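Local structure of purine nucleoside phosphorylase (Thermus thermophilus, 1ODK) at residues Q61-G64 with S69-I72; V73-V78 with R190-R195; R168-A171 with A177-M180. The protein probably catalyses the reversible phosphorolysis of purine nucleosides, releasing the free base and a pentose 1-phosphate, and assembles from six copies of the chain. One frame throughout, in Å; residues are numbered along the deposited sequence.

Contact 1 (Q61-G64 with S69-I72)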
ATOM      1  N   GLN B  61      34.968   5.704   6.459  1.00 11.68           N
ATOM      2  CA  GLN B  61      34.303   4.512   6.974  1.00 11.31           C
ATOM      3  C   GLN B  61      33.516   3.699   5.950  1.00 12.13           C
ATOM      4  O   GLN B  61      32.624   4.214   5.284  1.00 11.99           O
ATOM      5  CB  GLN B  61      33.364   4.916   8.118  1.00 10.18           C
ATOM      6  CG  GLN B  61      32.520   3.775   8.695  1.00 10.02           C
ATOM      7  CD  GLN B  61      33.366   2.697   9.347  1.00 14.40           C
ATOM      8  OE1 GLN B  61      34.147   2.976  10.252  1.00 13.01           O
ATOM      9  NE2 GLN B  61      33.209   1.453   8.893  1.00  9.87           N
ATOM     10  N   THR B  62      33.851   2.417   5.856  1.00 13.03           N
ATOM     11  CA  THR B  62      33.187   1.488   4.946  1.00 12.56           C
ATOM     12  C   THR B  62      31.736   1.315   5.393  1.00 12.62           C
ATOM     13  O   THR B  62      31.476   1.144   6.583  1.00 10.89           O
ATOM     14  CB  THR B  62      33.871   0.107   4.997  1.00 10.32           C
ATOM     15  OG1 THR B  62      35.242   0.240   4.610  1.00 11.79           O
ATOM     16  CG2 THR B  62      33.164  -0.882   4.083  1.00  8.75           C
ATOM     17  N   THR B  63      30.796   1.349   4.450  1.00 13.41           N
ATOM     18  CA  THR B  63      29.380   1.185   4.793  1.00 13.06           C
ATOM     19  C   THR B  63      28.816  -0.183   4.399  1.00 13.80           C
ATOM     20  O   THR B  63      27.807  -0.625   4.947  1.00 13.48           O
ATOM     21  CB  THR B  63      28.487   2.209   4.077  1.00 13.90           C
ATOM     22  OG1 THR B  63      28.513   1.940   2.672  1.00 12.25           O
ATOM     23  CG2 THR B  63      28.964   3.637   4.332  1.00 15.13           C
ATOM     24  N   GLY B  64      29.460  -0.848   3.448  1.00 13.77           N
ATOM     25  CA  GLY B  64      28.938  -2.116   2.970  1.00 14.02           C
ATOM     26  C   GLY B  64      27.934  -1.744   1.885  1.00 15.02           C
ATOM     27  O   GLY B  64      27.809  -0.564   1.552  1.00 15.36           O
ATOM     28  N   SER B  69      22.777  -1.931   5.664  1.00  8.78           N
ATOM     29  CA  SER B  69      24.159  -1.919   6.126  1.00  9.92           C
ATOM     30  C   SER B  69      24.615  -0.485   6.373  1.00 11.19           C
ATOM     31  O   SER B  69      25.244  -0.190   7.390  1.00 11.25           O
ATOM     32  CB  SER B  69      25.073  -2.583   5.084  1.00 11.19           C
ATOM     33  OG  SER B  69      26.402  -2.715   5.572  1.00 13.00           O
ATOM     34  N   ALA B  70      24.293   0.411   5.443  1.00  8.94           N
ATOM     35  CA  ALA B  70      24.698   1.806   5.578  1.00  9.22           C
ATOM     36  C   ALA B  70      24.037   2.470   6.779  1.00  9.00           C
ATOM     37  O   ALA B  70      24.660   3.288   7.456  1.00 10.14           O
ATOM     38  CB  ALA B  70      24.367   2.579   4.300  1.00 10.86           C
ATOM     39  N   ALA B  71      22.782   2.116   7.051  1.00  8.06           N
ATOM     40  CA  ALA B  71      22.061   2.710   8.176  1.00 10.17           C
ATOM     41  C   ALA B  71      22.705   2.321   9.494  1.00 10.31           C
ATOM     42  O   ALA B  71      22.842   3.150  10.394  1.00 11.75           O
ATOM     43  CB  ALA B  71      20.585   2.283   8.159  1.00 11.19           C
ATOM     44  N   ILE B  72      23.098   1.058   9.610  1.00 11.00           N
ATOM     45  CA  ILE B  72      23.750   0.584  10.823  1.00 11.31           C
ATOM     46  C   ILE B  72      25.049   1.358  11.047  1.00 11.74           C
ATOM     47  O   ILE B  72      25.350   1.771  12.167  1.00 12.45           O
ATOM     48  CB  ILE B  72      24.079  -0.919  10.717  1.00 11.74           C
ATOM     49  CG1 ILE B  72      22.814  -1.741  10.973  1.00 10.24           C
ATOM     50  CG2 ILE B  72      25.208  -1.287  11.692  1.00 10.29           C
ATOM     51  CD1 ILE B  72      22.972  -3.220  10.644  1.00 11.54           C
TER
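S69 OG donates a short hydrogen bond to the backbone O of T63, 2.6 Å away. The hydroxyl lies in the carbonyl plane, with a C=O...OG angle of 147°. Placing OG anti to the backbone N of S69 (chi1 -174°) sends it out from the first part of the helix toward the loop. S69 OG also lies 3.7 Å from CA of G64. G64 has no side chain, and with its positive phi and OG so near there is little room for one. Next to the bond, CB of T63 packs on CB of A70 at 4.1 Å. Bonds within 61-64 brace the strand end and the loop. T63 OG1 bonds to the O of G64 at 2.8 Å, on a lone pair. Q61 NE2 gives a nearly straight bond to the O of T62 at 2.9 Å, in the plane of its own amide. Q61 OE1 is taken by the hydroxyl of Y40. With an alanine here in place of S69, the T63 carbonyl would probably lose this bond and the loop would be less firmly tied to the helix. S69 also packs on M65 of the second subunit. The arrangement closes the loop that links strand 56-61 to helix 67-79. G64 and S69 bracket its Gly-Met-Gly-x-Pro-Ser run, part of the signature of this phosphorylase family.

Contact 2 (V73-V78 with R190-R195)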
ATOM      1  N   VAL B  73      25.817   1.543   9.976  1.00 11.59           N
ATOM      2  CA  VAL B  73      27.092   2.249  10.066  1.00 11.74           C
ATOM      3  C   VAL B  73      26.898   3.731  10.386  1.00 10.43           C
ATOM      4  O   VAL B  73      27.612   4.290  11.223  1.00 11.62           O
ATOM      5  CB  VAL B  73      27.906   2.089   8.755  1.00 13.03           C
ATOM      6  CG1 VAL B  73      29.184   2.935   8.814  1.00 10.33           C
ATOM      7  CG2 VAL B  73      28.268   0.629   8.554  1.00 14.08           C
ATOM      8  N   VAL B  74      25.927   4.359   9.735  1.00  9.14           N
ATOM      9  CA  VAL B  74      25.641   5.772   9.974  1.00 11.35           C
ATOM     10  C   VAL B  74      25.164   5.996  11.416  1.00 12.52           C
ATOM     11  O   VAL B  74      25.654   6.893  12.101  1.00 13.23           O
ATOM     12  CB  VAL B  74      24.571   6.296   8.975  1.00 12.77           C
ATOM     13  CG1 VAL B  74      24.122   7.698   9.358  1.00 11.57           C
ATOM     14  CG2 VAL B  74      25.148   6.309   7.566  1.00 10.02           C
ATOM     15  N   GLU B  75      24.216   5.182  11.878  1.00 13.75           N
ATOM     16  CA  GLU B  75      23.702   5.309  13.243  1.00 12.90           C
ATOM     17  C   GLU B  75      24.844   5.222  14.260  1.00 14.94           C
ATOM     18  O   GLU B  75      24.911   6.002  15.212  1.00 14.22           O
ATOM     19  CB  GLU B  75      22.674   4.203  13.534  1.00 13.39           C
ATOM     20  CG  GLU B  75      21.345   4.359  12.787  1.00 13.18           C
ATOM     21  CD  GLU B  75      20.348   5.254  13.515  1.00 17.79           C
ATOM     22  OE1 GLU B  75      20.774   6.207  14.201  1.00 14.25           O
ATOM     23  OE2 GLU B  75      19.128   5.011  13.391  1.00 15.24           O
ATOM     24  N   GLU B  76      25.741   4.266  14.059  1.00 12.10           N
ATOM     25  CA  GLU B  76      26.854   4.095  14.977  1.00 13.33           C
ATOM     26  C   GLU B  76      27.896   5.207  14.843  1.00 14.51           C
ATOM     27  O   GLU B  76      28.456   5.654  15.843  1.00 13.40           O
ATOM     28  CB  GLU B  76      27.463   2.701  14.786  1.00 13.85           C
ATOM     29  CG  GLU B  76      26.499   1.601  15.257  1.00 13.06           C
ATOM     30  CD  GLU B  76      27.018   0.186  15.058  1.00 15.64           C
ATOM     31  OE1 GLU B  76      28.208   0.010  14.718  1.00 17.83           O
ATOM     32  OE2 GLU B  76      26.224  -0.759  15.251  1.00 17.27           O
ATOM     33  N   LEU B  77      28.129   5.676  13.620  1.00 11.85           N
ATOM     34  CA  LEU B  77      29.083   6.761  13.393  1.00 14.77           C
ATOM     35  C   LEU B  77      28.637   8.037  14.109  1.00 16.65           C
ATOM     36  O   LEU B  77      29.464   8.769  14.659  1.00 14.00           O
ATOM     37  CB  LEU B  77      29.238   7.050  11.894  1.00 11.10           C
ATOM     38  CG  LEU B  77      30.132   6.098  11.099  1.00 16.33           C
ATOM     39  CD1 LEU B  77      30.157   6.528   9.641  1.00 15.53           C
ATOM     40  CD2 LEU B  77      31.549   6.110  11.679  1.00 14.75           C
ATOM     41  N   VAL B  78      27.331   8.300  14.099  1.00 13.47           N
ATOM     42  CA  VAL B  78      26.789   9.481  14.759  1.00 15.68           C
ATOM     43  C   VAL B  78      27.017   9.373  16.266  1.00 17.42           C
ATOM     44  O   VAL B  78      27.352  10.362  16.925  1.00 16.37           O
ATOM     45  CB  VAL B  78      25.278   9.647  14.469  1.00 16.50           C
ATOM     46  CG1 VAL B  78      24.679  10.716  15.381  1.00 16.47           C
ATOM     47  CG2 VAL B  78      25.077  10.044  13.015  1.00 14.91           C
ATOM     48  N   ARG B 190      18.711  13.954   8.680  1.00 11.01           N
ATOM     49  CA  ARG B 190      17.669  14.798   9.255  1.00 13.89           C
ATOM     50  C   ARG B 190      17.204  14.283  10.622  1.00 14.44           C
ATOM     51  O   ARG B 190      17.056  15.058  11.570  1.00 12.20           O
ATOM     52  CB  ARG B 190      16.477  14.903   8.295  1.00 11.99           C
ATOM     53  CG  ARG B 190      16.742  15.747   7.042  1.00  9.41           C
ATOM     54  CD  ARG B 190      17.220  17.148   7.420  1.00  8.39           C
ATOM     55  NE  ARG B 190      16.826  18.168   6.453  1.00 11.69           N
ATOM     56  CZ  ARG B 190      17.394  18.351   5.265  1.00 12.24           C
ATOM     57  NH1 ARG B 190      18.404  17.579   4.881  1.00 11.25           N
ATOM     58  NH2 ARG B 190      16.951  19.310   4.458  1.00 11.86           N
ATOM     59  N   MET B 191      16.988  12.976  10.731  1.00 13.37           N
ATOM     60  CA  MET B 191      16.530  12.390  11.992  1.00 14.12           C
ATOM     61  C   MET B 191      17.513  12.581  13.145  1.00 15.72           C
ATOM     62  O   MET B 191      17.111  12.848  14.283  1.00 14.59           O
ATOM     63  CB  MET B 191      16.282  10.884  11.828  1.00 12.36           C
ATOM     64  CG  MET B 191      15.094  10.501  10.949  1.00 12.43           C
ATOM     65  SD  MET B 191      14.991   8.702  10.762  1.00 13.89           S
ATOM     66  CE  MET B 191      14.474   8.214  12.403  1.00 15.74           C
ATOM     67  N   ARG B 192      18.799  12.435  12.848  1.00 13.20           N
ATOM     68  CA  ARG B 192      19.827  12.545  13.873  1.00 15.17           C
ATOM     69  C   ARG B 192      20.464  13.921  13.981  1.00 16.17           C
ATOM     70  O   ARG B 192      21.345  14.137  14.812  1.00 17.83           O
ATOM     71  CB  ARG B 192      20.908  11.489  13.629  1.00 14.88           C
ATOM     72  CG  ARG B 192      20.362  10.063  13.495  1.00 11.99           C
ATOM     73  CD  ARG B 192      19.479   9.668  14.682  1.00 17.73           C
ATOM     74  NE  ARG B 192      18.920   8.332  14.500  1.00 16.30           N
ATOM     75  CZ  ARG B 192      17.714   7.953  14.908  1.00 18.31           C
ATOM     76  NH1 ARG B 192      17.305   6.713  14.685  1.00 15.14           N
ATOM     77  NH2 ARG B 192      16.914   8.808  15.538  1.00 16.43           N
ATOM     78  N   GLY B 193      20.026  14.844  13.137  1.00 16.15           N
ATOM     79  CA  GLY B 193      20.560  16.193  13.175  1.00 17.25           C
ATOM     80  C   GLY B 193      22.013  16.353  12.762  1.00 16.42           C
ATOM     81  O   GLY B 193      22.754  17.110  13.384  1.00 15.81           O
ATOM     82  N   VAL B 194      22.434  15.634  11.727  1.00 13.95           N
ATOM     83  CA  VAL B 194      23.803  15.754  11.241  1.00 12.80           C
ATOM     84  C   VAL B 194      23.754  16.132   9.764  1.00 12.47           C
ATOM     85  O   VAL B 194      22.713  16.010   9.123  1.00 14.63           O
ATOM     86  CB  VAL B 194      24.616  14.441  11.440  1.00 12.00           C
ATOM     87  CG1 VAL B 194      24.896  14.225  12.921  1.00 13.37           C
ATOM     88  CG2 VAL B 194      23.864  13.245  10.871  1.00 10.61           C
ATOM     89  N   ARG B 195      24.874  16.600   9.231  1.00 13.64           N
ATOM     90  CA  ARG B 195      24.935  17.026   7.839  1.00 12.87           C
ATOM     91  C   ARG B 195      25.459  15.935   6.928  1.00 13.32           C
ATOM     92  O   ARG B 195      26.566  15.432   7.125  1.00 12.37           O
ATOM     93  CB  ARG B 195      25.816  18.266   7.729  1.00 16.82           C
ATOM     94  CG  ARG B 195      25.318  19.421   8.578  1.00 23.36           C
ATOM     95  CD  ARG B 195      26.210  20.648   8.448  1.00 29.34           C
ATOM     96  NE  ARG B 195      25.558  21.829   9.005  1.00 37.53           N
ATOM     97  CZ  ARG B 195      26.055  23.060   8.942  1.00 43.74           C
ATOM     98  NH1 ARG B 195      27.222  23.276   8.346  1.00 46.75           N
ATOM     99  NH2 ARG B 195      25.381  24.075   9.470  1.00 41.73           N
TER
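E75 and R192 form a two-pronged salt bridge between helix 67-79 and the end region of helix 182-192. R192 offers its side, NE and NH1, and each nitrogen takes one carboxylate oxygen. R192 NH1 bonds to OE2 of E75 at 2.8 Å with an N-H...O angle of 174°. OE2 uses its syn lone pair and lies in the guanidinium plane. R192 NE bonds to OE1 of E75, also at 2.8 Å, but this bond is more bent (147°). Here OE1 is tilted from the guanidinium plane. The two flat groups are still close to coplanar, and with the paired bonds this probably limits their rotation. E75 reaches across by bending at chi2 (-86°), and R192 is bent at chi2 as well. E75 OE2 has a second partner, the hydroxyl of Y119, so this buried oxygen is held twice. The single guanidinium charge, with the Y119 hydroxyl, probably helps keep the carboxylate ionised. Y160 of the second subunit packs on E75.

Beside the bridge the contact is apolar. CG2 of V78 meets CG2 of V194 at 4.0 Å, and CG1 of V78 lies 4.2 Å from CB of R192. R190 NH1 bonds to the O of P129 and NH2 to OE1 of Q107 of the third subunit. The backbone ends the helix with G193 at positive phi. V194 N bonds to the O of G189, and G193 N bonds weakly to the O of R190 at 3.4 Å. This is a Schellman motif, with G193 as its C-prime residue, and it turns the chain from helix 182-192 into strand 195-205.

Contact 3 (R168-A171 with A177-M180)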
ATOM      1  N   ARG B 168      15.019   3.266 -17.678  1.00 18.81           N
ATOM      2  CA  ARG B 168      14.661   4.327 -18.618  1.00 21.04           C
ATOM      3  C   ARG B 168      13.370   5.016 -18.200  1.00 18.03           C
ATOM      4  O   ARG B 168      13.232   6.230 -18.355  1.00 18.97           O
ATOM      5  CB  ARG B 168      14.499   3.773 -20.038  1.00 24.85           C
ATOM      6  CG  ARG B 168      15.707   3.020 -20.560  1.00 32.12           C
ATOM      7  CD  ARG B 168      15.632   2.859 -22.074  1.00 38.06           C
ATOM      8  NE  ARG B 168      16.337   1.668 -22.540  1.00 43.34           N
ATOM      9  CZ  ARG B 168      15.806   0.450 -22.558  1.00 41.93           C
ATOM     10  NH1 ARG B 168      14.562   0.262 -22.139  1.00 46.28           N
ATOM     11  NH2 ARG B 168      16.517  -0.581 -22.996  1.00 43.43           N
ATOM     12  N   ALA B 169      12.425   4.241 -17.676  1.00 16.20           N
ATOM     13  CA  ALA B 169      11.155   4.796 -17.219  1.00 16.19           C
ATOM     14  C   ALA B 169      11.406   5.780 -16.076  1.00 17.53           C
ATOM     15  O   ALA B 169      10.836   6.873 -16.048  1.00 17.16           O
ATOM     16  CB  ALA B 169      10.221   3.679 -16.756  1.00 15.89           C
ATOM     17  N   TRP B 170      12.256   5.387 -15.130  1.00 15.51           N
ATOM     18  CA  TRP B 170      12.581   6.251 -13.998  1.00 13.42           C
ATOM     19  C   TRP B 170      13.318   7.516 -14.438  1.00 13.69           C
ATOM     20  O   TRP B 170      13.148   8.579 -13.840  1.00 13.60           O
ATOM     21  CB  TRP B 170      13.426   5.492 -12.968  1.00 14.52           C
ATOM     22  CG  TRP B 170      12.597   4.724 -11.981  1.00 13.97           C
ATOM     23  CD1 TRP B 170      12.476   3.365 -11.882  1.00 15.70           C
ATOM     24  CD2 TRP B 170      11.748   5.277 -10.969  1.00 12.11           C
ATOM     25  NE1 TRP B 170      11.602   3.040 -10.871  1.00 13.44           N
ATOM     26  CE2 TRP B 170      11.142   4.195 -10.295  1.00 16.64           C
ATOM     27  CE3 TRP B 170      11.439   6.583 -10.568  1.00 13.36           C
ATOM     28  CZ2 TRP B 170      10.242   4.380  -9.241  1.00 18.55           C
ATOM     29  CZ3 TRP B 170      10.541   6.767  -9.518  1.00 15.01           C
ATOM     30  CH2 TRP B 170       9.955   5.670  -8.869  1.00 16.62           C
ATOM     31  N   ALA B 171      14.137   7.403 -15.480  1.00 12.98           N
ATOM     32  CA  ALA B 171      14.878   8.560 -15.978  1.00 15.58           C
ATOM     33  C   ALA B 171      13.909   9.634 -16.469  1.00 14.41           C
ATOM     34  O   ALA B 171      14.209  10.825 -16.408  1.00 15.06           O
ATOM     35  CB  ALA B 171      15.821   8.148 -17.107  1.00 13.09           C
ATOM     36  N   ALA B 177      20.677   8.044 -12.072  1.00 13.10           N
ATOM     37  CA  ALA B 177      21.331   6.757 -11.887  1.00 11.50           C
ATOM     38  C   ALA B 177      20.798   6.065 -10.639  1.00 12.03           C
ATOM     39  O   ALA B 177      20.084   6.674  -9.839  1.00  9.59           O
ATOM     40  CB  ALA B 177      22.844   6.964 -11.764  1.00 11.79           C
ATOM     41  N   PHE B 178      21.157   4.793 -10.485  1.00 10.96           N
ATOM     42  CA  PHE B 178      20.741   3.991  -9.344  1.00  9.93           C
ATOM     43  C   PHE B 178      21.928   3.615  -8.464  1.00 10.94           C
ATOM     44  O   PHE B 178      23.002   3.285  -8.959  1.00 12.39           O
ATOM     45  CB  PHE B 178      20.074   2.685  -9.800  1.00  9.86           C
ATOM     46  CG  PHE B 178      18.719   2.867 -10.405  1.00 10.58           C
ATOM     47  CD1 PHE B 178      18.573   3.455 -11.656  1.00 12.28           C
ATOM     48  CD2 PHE B 178      17.584   2.454  -9.717  1.00 10.95           C
ATOM     49  CE1 PHE B 178      17.310   3.634 -12.218  1.00 15.70           C
ATOM     50  CE2 PHE B 178      16.314   2.627 -10.269  1.00 15.16           C
ATOM     51  CZ  PHE B 178      16.180   3.219 -11.522  1.00 13.00           C
ATOM     52  N   GLU B 179      21.726   3.672  -7.155  1.00 10.43           N
ATOM     53  CA  GLU B 179      22.758   3.273  -6.207  1.00 12.65           C
ATOM     54  C   GLU B 179      22.001   2.615  -5.052  1.00 12.28           C
ATOM     55  O   GLU B 179      20.803   2.352  -5.189  1.00 12.96           O
ATOM     56  CB  GLU B 179      23.622   4.470  -5.776  1.00  8.68           C
ATOM     57  CG  GLU B 179      22.872   5.714  -5.382  1.00 16.08           C
ATOM     58  CD  GLU B 179      22.376   5.649  -3.964  1.00 16.12           C
ATOM     59  OE1 GLU B 179      23.219   5.612  -3.043  1.00 18.54           O
ATOM     60  OE2 GLU B 179      21.146   5.629  -3.774  1.00 20.14           O
ATOM     61  N   MET B 180      22.648   2.341  -3.927  1.00  9.93           N
ATOM     62  CA  MET B 180      21.937   1.629  -2.865  1.00 12.75           C
ATOM     63  C   MET B 180      22.158   2.120  -1.437  1.00 13.88           C
ATOM     64  O   MET B 180      22.061   1.328  -0.497  1.00 14.03           O
ATOM     65  CB  MET B 180      22.318   0.141  -2.937  1.00 10.72           C
ATOM     66  CG  MET B 180      22.081  -0.510  -4.306  1.00 12.13           C
ATOM     67  SD  MET B 180      22.789  -2.182  -4.443  1.00 13.75           S
ATOM     68  CE  MET B 180      21.725  -3.065  -3.299  1.00 10.80           C
TER
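W170 and F178 carry this contact by themselves, and it is wholly apolar. F178 brings the far end of its ring, CZ, up to the indole of W170. The shortest approach is 3.7 Å, from F178 CZ to W170 CD1. The same CZ lies 3.9 Å from CG of W170 and 3.9 Å from its CB, so one carbon fits against the root of the indole and the start of its five-membered ring. W170 CD1 sits at the edge of the F178 ring, near the plane of that ring. The planes stand at 78° and the centroids of the five-membered ring and the phenyl ring are 5.6 Å apart. This is an offset edge-to-face pair, with F178 presenting the edge. CB of F178 does not itself head for the helix. CG stands beside the backbone N and anti to the carbonyl carbon (chi1 -71°), and this carries the ring end across to W170. CB of W170 does point toward the strand, and the two side chains cross at about a right angle.

W170 also packs on P124 of the third subunit, and a bound glycerol lies about 4 Å from its side chain. L112 of strand 108-112 touches both side chains. The pair joins the helix and the second strand of a beta-alpha-beta unit made of strand 152-156, helix 164-171 and strand 175-179. Strand 175-179 runs parallel to strand 152-156 and antiparallel to strand 84-93, and F178 rests on A154 and E156 of strand 152-156.

In the fold
Contacts 1 and 2 share helix 67-79 and touch each other, with Q61 packing on V73 and L77. Contact 1 fixes the start of that helix to the loop before it, buried in the assembly. Contact 2 ties a later part of it to the end of helix 182-192 and is partly buried. Contact 3, also partly buried, stands apart, its centre about 21 Å from that of contact 1 and about 25 Å from that of contact 2. The chemistry differs: a neutral hydrogen bond to backbone in contact 1, a charged pair beside valines in contact 2, two aromatic rings in contact 3. Contacts 1 and 2 both touch the second subunit, and contact 3 also borders neighbouring subunits.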